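Local coordinates for B12-binding domain-containing protein (Kitasatospora setae, PDB 6WTE), which probably transfers a methyl group from S-adenosylmethionine by non-radical chemistry, as a radical SAM family methyltransferase that binds cobalamin and a [4Fe-4S] cluster, at residues I17-L22 with L210-R215; R198-S201 with R205-D208; V66-T71 with G84-I89. All coordinates share one frame; numbering follows the deposited sequence.

Contact 1 (I17-L22 with L210-R215)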
loop_
_atom_site.group_PDB
_atom_site.type_symbol
_atom_site.label_atom_id
_atom_site.label_comp_id
_atom_site.label_asym_id
_atom_site.label_seq_id
_atom_site.Cartn_x
_atom_site.Cartn_y
_atom_site.Cartn_z
ATOM N N ILE A 17 -9.728 -4.944 -4.849
ATOM C CA ILE A 17 -9.450 -3.514 -4.770
ATOM C C ILE A 17 -9.091 -3.035 -6.169
ATOM O O ILE A 17 -8.173 -3.581 -6.793
ATOM C CB ILE A 17 -8.305 -3.215 -3.785
ATOM C CG1 ILE A 17 -8.732 -3.539 -2.349
ATOM C CG2 ILE A 17 -7.821 -1.779 -3.945
ATOM C CD1 ILE A 17 -10.004 -2.833 -1.914
ATOM N N ALA A 18 -9.802 -2.019 -6.652
ATOM C CA ALA A 18 -9.582 -1.541 -8.011
ATOM C C ALA A 18 -8.128 -1.110 -8.191
ATOM O O ALA A 18 -7.559 -0.452 -7.311
ATOM C CB ALA A 18 -10.513 -0.371 -8.333
ATOM N N PRO A 19 -7.485 -1.491 -9.300
ATOM C CA PRO A 19 -6.097 -1.052 -9.587
ATOM C C PRO A 19 -6.046 0.396 -10.066
ATOM O O PRO A 19 -5.902 0.710 -11.251
ATOM C CB PRO A 19 -5.653 -2.035 -10.673
ATOM C CG PRO A 19 -6.925 -2.380 -11.379
ATOM C CD PRO A 19 -7.987 -2.437 -10.309
ATOM N N TYR A 20 -6.164 1.298 -9.091
ATOM C CA TYR A 20 -6.212 2.732 -9.347
ATOM C C TYR A 20 -5.040 3.185 -10.209
ATOM O O TYR A 20 -5.191 4.062 -11.072
ATOM C CB TYR A 20 -6.219 3.443 -7.991
ATOM C CG TYR A 20 -6.474 4.929 -7.965
ATOM C CD1 TYR A 20 -6.923 5.626 -9.085
ATOM C CD2 TYR A 20 -6.274 5.640 -6.786
ATOM C CE1 TYR A 20 -7.156 6.994 -9.021
ATOM C CE2 TYR A 20 -6.509 6.996 -6.715
ATOM C CZ TYR A 20 -6.950 7.670 -7.830
ATOM O OH TYR A 20 -7.177 9.030 -7.741
ATOM N N ALA A 21 -3.867 2.576 -10.001
ATOM C CA ALA A 21 -2.687 2.901 -10.797
ATOM C C ALA A 21 -2.994 2.892 -12.285
ATOM O O ALA A 21 -2.559 3.781 -13.024
ATOM C CB ALA A 21 -1.566 1.905 -10.498
ATOM N N LEU A 22 -3.761 1.902 -12.741
ATOM C CA LEU A 22 -4.003 1.784 -14.171
ATOM C C LEU A 22 -4.891 2.913 -14.689
ATOM O O LEU A 22 -4.744 3.332 -15.844
ATOM C CB LEU A 22 -4.597 0.404 -14.485
ATOM C CG LEU A 22 -3.723 -0.813 -14.134
ATOM C CD1 LEU A 22 -4.257 -2.090 -14.789
ATOM C CD2 LEU A 22 -2.257 -0.596 -14.535
ATOM N N LEU A 210 -17.098 0.516 -11.031
ATOM C CA LEU A 210 -18.341 0.139 -10.363
ATOM C C LEU A 210 -18.337 -1.337 -9.989
ATOM O O LEU A 210 -18.857 -1.715 -8.934
ATOM C CB LEU A 210 -19.545 0.467 -11.247
ATOM C CG LEU A 210 -20.901 0.153 -10.610
ATOM C CD1 LEU A 210 -21.140 1.029 -9.365
ATOM C CD2 LEU A 210 -22.012 0.327 -11.625
ATOM N N GLU A 211 -17.742 -2.184 -10.833
ATOM C CA GLU A 211 -17.645 -3.604 -10.504
ATOM C C GLU A 211 -16.922 -3.813 -9.179
ATOM O O GLU A 211 -17.382 -4.574 -8.321
ATOM C CB GLU A 211 -16.927 -4.358 -11.626
ATOM C CG GLU A 211 -16.863 -5.866 -11.414
ATOM C CD GLU A 211 -18.233 -6.531 -11.423
ATOM O OE1 GLU A 211 -19.182 -5.964 -12.007
ATOM O OE2 GLU A 211 -18.361 -7.629 -10.843
ATOM N N TYR A 212 -15.794 -3.126 -8.985
ATOM C CA TYR A 212 -15.093 -3.221 -7.708
ATOM C C TYR A 212 -15.944 -2.677 -6.571
ATOM O O TYR A 212 -15.974 -3.253 -5.477
ATOM C CB TYR A 212 -13.769 -2.469 -7.774
ATOM C CG TYR A 212 -12.675 -3.253 -8.449
ATOM C CD1 TYR A 212 -11.941 -4.195 -7.741
ATOM C CD2 TYR A 212 -12.378 -3.053 -9.790
ATOM C CE1 TYR A 212 -10.932 -4.916 -8.349
ATOM C CE2 TYR A 212 -11.370 -3.775 -10.411
ATOM C CZ TYR A 212 -10.651 -4.703 -9.680
ATOM O OH TYR A 212 -9.640 -5.423 -10.269
ATOM N N TYR A 213 -16.649 -1.574 -6.815
ATOM C CA TYR A 213 -17.456 -0.969 -5.759
ATOM C C TYR A 213 -18.568 -1.908 -5.312
ATOM O O TYR A 213 -18.835 -2.041 -4.114
ATOM C CB TYR A 213 -18.031 0.358 -6.248
ATOM C CG TYR A 213 -18.763 1.151 -5.194
ATOM C CD1 TYR A 213 -18.067 1.816 -4.195
ATOM C CD2 TYR A 213 -20.150 1.248 -5.208
ATOM C CE1 TYR A 213 -18.722 2.549 -3.236
ATOM C CE2 TYR A 213 -20.825 1.990 -4.247
ATOM C CZ TYR A 213 -20.101 2.635 -3.266
ATOM O OH TYR A 213 -20.754 3.367 -2.312
ATOM N N ARG A 214 -19.218 -2.586 -6.260
ATOM C CA ARG A 214 -20.283 -3.517 -5.911
ATOM C C ARG A 214 -19.762 -4.751 -5.190
ATOM O O ARG A 214 -20.533 -5.423 -4.496
ATOM C CB ARG A 214 -21.050 -3.930 -7.168
ATOM C CG ARG A 214 -21.856 -2.797 -7.783
ATOM C CD ARG A 214 -22.596 -3.240 -9.039
ATOM N NE ARG A 214 -23.486 -4.371 -8.789
ATOM C CZ ARG A 214 -23.315 -5.583 -9.309
ATOM N NH1 ARG A 214 -24.172 -6.556 -9.029
ATOM N NH2 ARG A 214 -22.291 -5.821 -10.118
ATOM N N ARG A 215 -18.477 -5.063 -5.338
ATOM C CA ARG A 215 -17.870 -6.192 -4.652
ATOM C C ARG A 215 -17.133 -5.767 -3.387
ATOM O O ARG A 215 -16.386 -6.566 -2.817
ATOM C CB ARG A 215 -16.939 -6.942 -5.610
ATOM C CG ARG A 215 -17.661 -7.354 -6.889
ATOM C CD ARG A 215 -16.795 -8.138 -7.867
ATOM N NE ARG A 215 -16.934 -9.579 -7.686
ATOM C CZ ARG A 215 -16.802 -10.471 -8.662
ATOM N NH1 ARG A 215 -16.540 -10.070 -9.899
ATOM N NH2 ARG A 215 -16.945 -11.764 -8.405
HETATM O O HOH W 1 -7.279 -5.823 -8.141
#
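Y212 lays a face of its ring over the backbone of A18. The CA of A18 stands 3.4 Å from the ring centroid and only 4° off the ring normal, a CH-pi contact at the middle of the face. A18 N also lies over the ring, 3.2 Å from Y212 CD1. The methyl CB of A18 touches Y212 CD2 at 3.6 Å. On Y212, CG is anti to the carbonyl carbon (chi1 -80°), which swings the ring off helix 209-214 and onto the turn before helix 20-31. P19 is the centre of an inverse gamma turn there. Its ring crosses the Y212 side chain at about a right angle, and P19 CD lies 3.4 Å from Y212 OH.

The contact joins two parts of the enzyme. The turn belongs to the B12-binding domain and follows strand 4-9. Helix 209-214 leads into strand 219-221, which pairs within the radical SAM sheet. I17 meets Y212 through its backbone, while its side chain turns away and touches cobalamin. One water donates to I17 O at 2.8 Å and to Y212 OH at 3.2 Å, so the carbonyl and the phenol are tied together.

The phenol also hydrogen-bonds D40 OD2, and the ring of F43 meets that of Y212. An alanine here removes the ring and phenol, and would likely leave a gap over A18 and P19 and take a partner from D40 and the bridging water.

Contact 2 (R198-S201 with R205-D208); sequences RRRS and RKVD
R200 and S201 are the residues of 198-201 that meet 205-208. Both segments are irregular. They lie in one loop that doubles back on itself before helix 209-214.

At R200 the backbone comes close to V207 without a direct hydrogen bond. A water fills in: it accepts from R200 N at 2.8 Å and donates to V207 O at 2.7 Å. R200 O and V207 O are 2.9 Å apart, but both are acceptors, so they make no bond. The backbone of R200 is instead hydrogen-bonded to N209.

The R200 side chain runs alongside that of K206, and the two point the same way. R200 is extended from CG to NE. Its CD lies 4.0 Å from K206 CG, and its NH1 lies 3.8 Å from K206 CD. The lysine carbons come at the guanidinium obliquely. K206 bends at chi2 (-67°) and again at chi4 (-64°), and its amine bonds V36 O, with a weak bond to R205 O besides. R200 NH2 makes a salt bridge to E30 of helix 20-31.

S201 comes next, with its CA 4.4 Å from the CA of D208. S201 CA also lies 3.6 Å from D208 OD1, a plain contact. S201 OG bonds Q262. D208 is the N-cap of helix 209-214: its OD1 takes the N-H of E211, although its strongest polar partner is G202, in the bend between the segments.

R200 NH1 and K206 NZ are 5.2 Å apart, two like charges that do not touch. The lysine's carbons, not its amine, lie against the arginine's CD and NH1, which keeps the charged groups apart. E30 also takes a salt bridge from R198 and touches K206, so its carboxylate probably offsets part of the positive charge gathered here.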
loop_
_atom_site.group_PDB
_atom_site.type_symbol
_atom_site.label_atom_id
_atom_site.label_comp_id
_atom_site.label_asym_id
_atom_site.label_seq_id
_atom_site.Cartn_x
_atom_site.Cartn_y
_atom_site.Cartn_z
ATOM N N ARG A 198 -9.315 9.704 -15.238
ATOM C CA ARG A 198 -10.618 9.246 -15.702
ATOM C C ARG A 198 -10.939 7.896 -15.068
ATOM O O ARG A 198 -10.148 6.950 -15.157
ATOM C CB ARG A 198 -10.655 9.190 -17.228
ATOM C CG ARG A 198 -10.647 10.591 -17.848
ATOM C CD ARG A 198 -10.831 10.590 -19.358
ATOM N NE ARG A 198 -9.655 10.079 -20.055
ATOM C CZ ARG A 198 -8.623 10.824 -20.441
ATOM N NH1 ARG A 198 -8.611 12.130 -20.206
ATOM N NH2 ARG A 198 -7.600 10.259 -21.072
ATOM N N ARG A 199 -12.082 7.828 -14.392
ATOM C CA ARG A 199 -12.520 6.634 -13.678
ATOM C C ARG A 199 -13.784 6.144 -14.361
ATOM O O ARG A 199 -14.838 6.778 -14.252
ATOM C CB ARG A 199 -12.775 6.929 -12.200
ATOM C CG ARG A 199 -11.737 7.845 -11.558
ATOM C CD ARG A 199 -10.329 7.217 -11.550
ATOM N NE ARG A 199 -10.247 6.036 -10.694
ATOM C CZ ARG A 199 -10.231 6.078 -9.364
ATOM N NH1 ARG A 199 -10.300 7.249 -8.738
ATOM N NH2 ARG A 199 -10.153 4.954 -8.658
ATOM N N ARG A 200 -13.678 5.026 -15.067
ATOM C CA ARG A 200 -14.758 4.535 -15.904
ATOM C C ARG A 200 -15.379 3.292 -15.286
ATOM O O ARG A 200 -14.788 2.636 -14.427
ATOM C CB ARG A 200 -14.249 4.224 -17.319
ATOM C CG ARG A 200 -13.668 5.424 -18.061
ATOM C CD ARG A 200 -13.059 4.977 -19.388
ATOM N NE ARG A 200 -12.716 6.086 -20.277
ATOM C CZ ARG A 200 -11.474 6.440 -20.599
ATOM N NH1 ARG A 200 -10.436 5.778 -20.101
ATOM N NH2 ARG A 200 -11.267 7.458 -21.427
ATOM N N SER A 201 -16.591 2.980 -15.733
ATOM C CA SER A 201 -17.297 1.786 -15.299
ATOM C C SER A 201 -18.034 1.181 -16.482
ATOM O O SER A 201 -18.570 1.904 -17.326
ATOM C CB SER A 201 -18.291 2.097 -14.178
ATOM O OG SER A 201 -17.621 2.548 -13.020
ATOM N N ARG A 205 -12.097 -3.348 -21.413
ATOM C CA ARG A 205 -10.656 -3.091 -21.472
ATOM C C ARG A 205 -10.277 -1.756 -20.837
ATOM O O ARG A 205 -9.291 -1.123 -21.224
ATOM C CB ARG A 205 -10.139 -3.181 -22.909
ATOM C CG ARG A 205 -10.605 -4.458 -23.593
ATOM C CD ARG A 205 -9.640 -4.929 -24.651
ATOM N NE ARG A 205 -9.833 -6.348 -24.947
ATOM C CZ ARG A 205 -9.646 -6.901 -26.143
ATOM N NH1 ARG A 205 -9.274 -6.156 -27.178
ATOM N NH2 ARG A 205 -9.846 -8.202 -26.306
ATOM N N LYS A 206 -11.059 -1.332 -19.850
ATOM C CA LYS A 206 -10.699 -0.271 -18.926
ATOM C C LYS A 206 -11.039 -0.766 -17.526
ATOM O O LYS A 206 -11.886 -1.649 -17.358
ATOM C CB LYS A 206 -11.446 1.040 -19.218
ATOM C CG LYS A 206 -11.204 1.630 -20.595
ATOM C CD LYS A 206 -9.764 2.095 -20.727
ATOM C CE LYS A 206 -9.507 2.682 -22.097
ATOM N NZ LYS A 206 -9.658 1.663 -23.164
ATOM N N VAL A 207 -10.355 -0.215 -16.517
ATOM C CA VAL A 207 -10.674 -0.585 -15.140
ATOM C C VAL A 207 -12.155 -0.325 -14.891
ATOM O O VAL A 207 -12.669 0.765 -15.178
ATOM C CB VAL A 207 -9.792 0.183 -14.141
ATOM C CG1 VAL A 207 -10.226 -0.117 -12.724
ATOM C CG2 VAL A 207 -8.317 -0.193 -14.309
ATOM N N ASP A 208 -12.851 -1.338 -14.378
ATOM C CA ASP A 208 -14.300 -1.279 -14.141
ATOM C C ASP A 208 -14.534 -0.886 -12.685
ATOM O O ASP A 208 -14.660 -1.736 -11.804
ATOM C CB ASP A 208 -14.955 -2.613 -14.466
ATOM C CG ASP A 208 -16.474 -2.516 -14.544
ATOM O OD1 ASP A 208 -17.046 -1.551 -13.989
ATOM O OD2 ASP A 208 -17.089 -3.409 -15.159
HETATM O O HOH W 2 -11.606 3.155 -15.619
#

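Contact 3 (V66-T71 with G84-I89). With EDO (1,2-ethanediol), chain H.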
loop_
_atom_site.group_PDB
_atom_site.type_symbol
_atom_site.label_atom_id
_atom_site.label_comp_id
_atom_site.label_asym_id
_atom_site.label_seq_id
_atom_site.Cartn_x
_atom_site.Cartn_y
_atom_site.Cartn_z
ATOM N N VAL A 66 2.788 -3.963 -16.440
ATOM C CA VAL A 66 2.213 -4.812 -15.398
ATOM C C VAL A 66 2.328 -4.080 -14.068
ATOM O O VAL A 66 3.435 -3.720 -13.647
ATOM C CB VAL A 66 2.907 -6.180 -15.324
ATOM C CG1 VAL A 66 2.226 -7.052 -14.286
ATOM C CG2 VAL A 66 2.887 -6.873 -16.695
ATOM N N THR A 67 1.192 -3.871 -13.394
ATOM C CA THR A 67 1.211 -3.205 -12.092
ATOM C C THR A 67 1.361 -4.247 -10.985
ATOM O O THR A 67 0.584 -5.205 -10.910
ATOM C CB THR A 67 -0.044 -2.344 -11.895
ATOM O OG1 THR A 67 0.001 -1.706 -10.612
ATOM C CG2 THR A 67 -1.331 -3.165 -12.022
ATOM N N VAL A 68 2.373 -4.077 -10.142
ATOM C CA VAL A 68 2.642 -5.001 -9.049
ATOM C C VAL A 68 2.425 -4.217 -7.760
ATOM O O VAL A 68 3.310 -3.490 -7.293
ATOM C CB VAL A 68 4.046 -5.608 -9.151
ATOM C CG1 VAL A 68 4.438 -6.359 -7.865
ATOM C CG2 VAL A 68 4.078 -6.556 -10.334
ATOM N N ARG A 69 1.216 -4.334 -7.213
ATOM C CA ARG A 69 0.816 -3.524 -6.068
ATOM C C ARG A 69 1.381 -4.063 -4.760
ATOM O O ARG A 69 1.837 -3.287 -3.912
ATOM C CB ARG A 69 -0.708 -3.458 -5.996
ATOM C CG ARG A 69 -1.264 -2.525 -4.925
ATOM C CD ARG A 69 -2.753 -2.794 -4.779
ATOM N NE ARG A 69 -3.456 -1.767 -4.010
ATOM C CZ ARG A 69 -3.506 -1.727 -2.685
ATOM N NH1 ARG A 69 -4.177 -0.750 -2.091
ATOM N NH2 ARG A 69 -2.898 -2.657 -1.958
ATOM N N ASN A 70 1.309 -5.377 -4.560
ATOM C CA ASN A 70 1.718 -6.020 -3.319
ATOM C C ASN A 70 2.813 -7.036 -3.613
ATOM O O ASN A 70 2.686 -7.835 -4.546
ATOM C CB ASN A 70 0.539 -6.726 -2.639
ATOM C CG ASN A 70 -0.736 -5.894 -2.655
ATOM O OD1 ASN A 70 -0.716 -4.693 -2.394
ATOM N ND2 ASN A 70 -1.854 -6.541 -2.961
ATOM N N THR A 71 3.890 -6.999 -2.828
ATOM C CA THR A 71 4.899 -8.049 -2.935
ATOM C C THR A 71 4.510 -9.284 -2.138
ATOM O O THR A 71 4.831 -10.407 -2.539
ATOM C CB THR A 71 6.251 -7.539 -2.437
ATOM O OG1 THR A 71 6.110 -7.060 -1.089
ATOM C CG2 THR A 71 6.750 -6.414 -3.317
ATOM N N GLY A 84 5.777 -14.522 -6.760
ATOM C CA GLY A 84 5.839 -15.754 -7.531
ATOM C C GLY A 84 4.638 -15.914 -8.444
ATOM O O GLY A 84 4.773 -16.305 -9.608
ATOM N N GLU A 85 3.445 -15.605 -7.929
ATOM C CA GLU A 85 2.249 -15.597 -8.763
ATOM C C GLU A 85 2.324 -14.514 -9.831
ATOM O O GLU A 85 1.862 -14.721 -10.960
ATOM C CB GLU A 85 1.006 -15.395 -7.896
ATOM C CG GLU A 85 0.716 -16.544 -6.952
ATOM C CD GLU A 85 -0.477 -16.264 -6.062
ATOM O OE1 GLU A 85 -0.366 -15.396 -5.171
ATOM O OE2 GLU A 85 -1.534 -16.889 -6.274
ATOM N N HIS A 86 2.881 -13.347 -9.491
ATOM C CA HIS A 86 3.057 -12.305 -10.497
ATOM C C HIS A 86 3.981 -12.780 -11.609
ATOM O O HIS A 86 3.724 -12.528 -12.791
ATOM C CB HIS A 86 3.621 -11.031 -9.876
ATOM C CG HIS A 86 2.711 -10.368 -8.890
ATOM N ND1 HIS A 86 1.339 -10.471 -8.948
ATOM C CD2 HIS A 86 2.986 -9.587 -7.819
ATOM C CE1 HIS A 86 0.805 -9.778 -7.956
ATOM N NE2 HIS A 86 1.785 -9.231 -7.256
ATOM N N ARG A 87 5.070 -13.462 -11.244
ATOM C CA ARG A 87 6.013 -13.936 -12.252
ATOM C C ARG A 87 5.361 -14.954 -13.179
ATOM O O ARG A 87 5.626 -14.968 -14.385
ATOM C CB ARG A 87 7.250 -14.533 -11.579
ATOM C CG ARG A 87 8.316 -15.006 -12.561
ATOM C CD ARG A 87 9.519 -15.616 -11.854
ATOM N NE ARG A 87 9.186 -16.870 -11.182
ATOM C CZ ARG A 87 10.086 -17.744 -10.740
ATOM N NH1 ARG A 87 11.380 -17.508 -10.901
ATOM N NH2 ARG A 87 9.689 -18.858 -10.139
ATOM N N GLU A 88 4.508 -15.821 -12.629
ATOM C CA GLU A 88 3.808 -16.791 -13.465
ATOM C C GLU A 88 2.987 -16.093 -14.546
ATOM O O GLU A 88 2.997 -16.510 -15.714
ATOM C CB GLU A 88 2.922 -17.683 -12.596
ATOM C CG GLU A 88 2.272 -18.824 -13.348
ATOM C CD GLU A 88 1.306 -19.626 -12.491
ATOM O OE1 GLU A 88 0.892 -19.125 -11.418
ATOM O OE2 GLU A 88 0.970 -20.763 -12.889
ATOM N N ILE A 89 2.288 -15.016 -14.180
ATOM C CA ILE A 89 1.502 -14.264 -15.155
ATOM C C ILE A 89 2.414 -13.611 -16.187
ATOM O O ILE A 89 2.145 -13.664 -17.394
ATOM C CB ILE A 89 0.611 -13.232 -14.440
ATOM C CG1 ILE A 89 -0.555 -13.945 -13.735
ATOM C CG2 ILE A 89 0.123 -12.168 -15.428
ATOM C CD1 ILE A 89 -1.243 -13.122 -12.640
HETATM C C1 EDO H . -3.749 -14.174 -4.389
HETATM O O1 EDO H . -2.662 -13.975 -5.299
HETATM C C2 EDO H . -4.403 -15.519 -4.677
HETATM O O2 EDO H . -3.389 -16.527 -4.766
#
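Strand 63-67, helix 83-96 and strand 101-104 form a beta-alpha-beta unit of the B12-binding domain. This contact ties the loop after the first strand, part of the cobalamin pocket, to the helix. H86 makes the link. Its NE2 donates to N70 O at 3.2 Å, with an N-H...O angle of 145°. The carbonyl oxygen sits at the edge of the imidazole, in its plane, and the donor lies nearly in line with the C=O bond (163°). With chi1 at -65° the imidazole of H86 stands opposite its own carbonyl carbon and reaches from the helix to the loop. V68 meets the ring at a slant, its CG1 3.5 Å from H86 CD2. F119 of helix 112-119 packs on both side chains.

The N70 amide is held at both ends. R69 NH2 donates to N70 OD1 at 3.0 Å, onto a lone pair in the carbonyl plane, and N70 ND2 bonds cobalamin. H86 is thus a second-shell residue, holding the backbone of a residue that binds the cofactor. On the outer part of the helix, an ethanediol, probably from the crystallisation liquor, donates from its O1 to E85 OE1 at 2.7 Å.

T67 OG1 bonds N3B of cobalamin, and T71 N bonds its O34. A cofactor held by the loop after a parallel strand is characteristic of the Rossmann-like B12-binding fold.

Contact 3 comes first along the chain after residues 17-22, then contact 2, and residues 210-215 close contact 1 last. Contacts 1 and 2 are neighbours, their centres 9 Å apart. S201 OG probably bonds L210 N, and V207 packs on P19 and L22. Contact 3 lies about 17 Å from contact 1 and 21 Å from contact 2, centre to centre. It still touches contact 1, where T67 packs on A21 and L22 of helix 20-31. That helix is shared ground: all three contacts have residues on or against it. Contacts 1 and 3 border the cobalamin pocket, while contact 2 leads the chain into helix 209-214 and on to the radical SAM sheet.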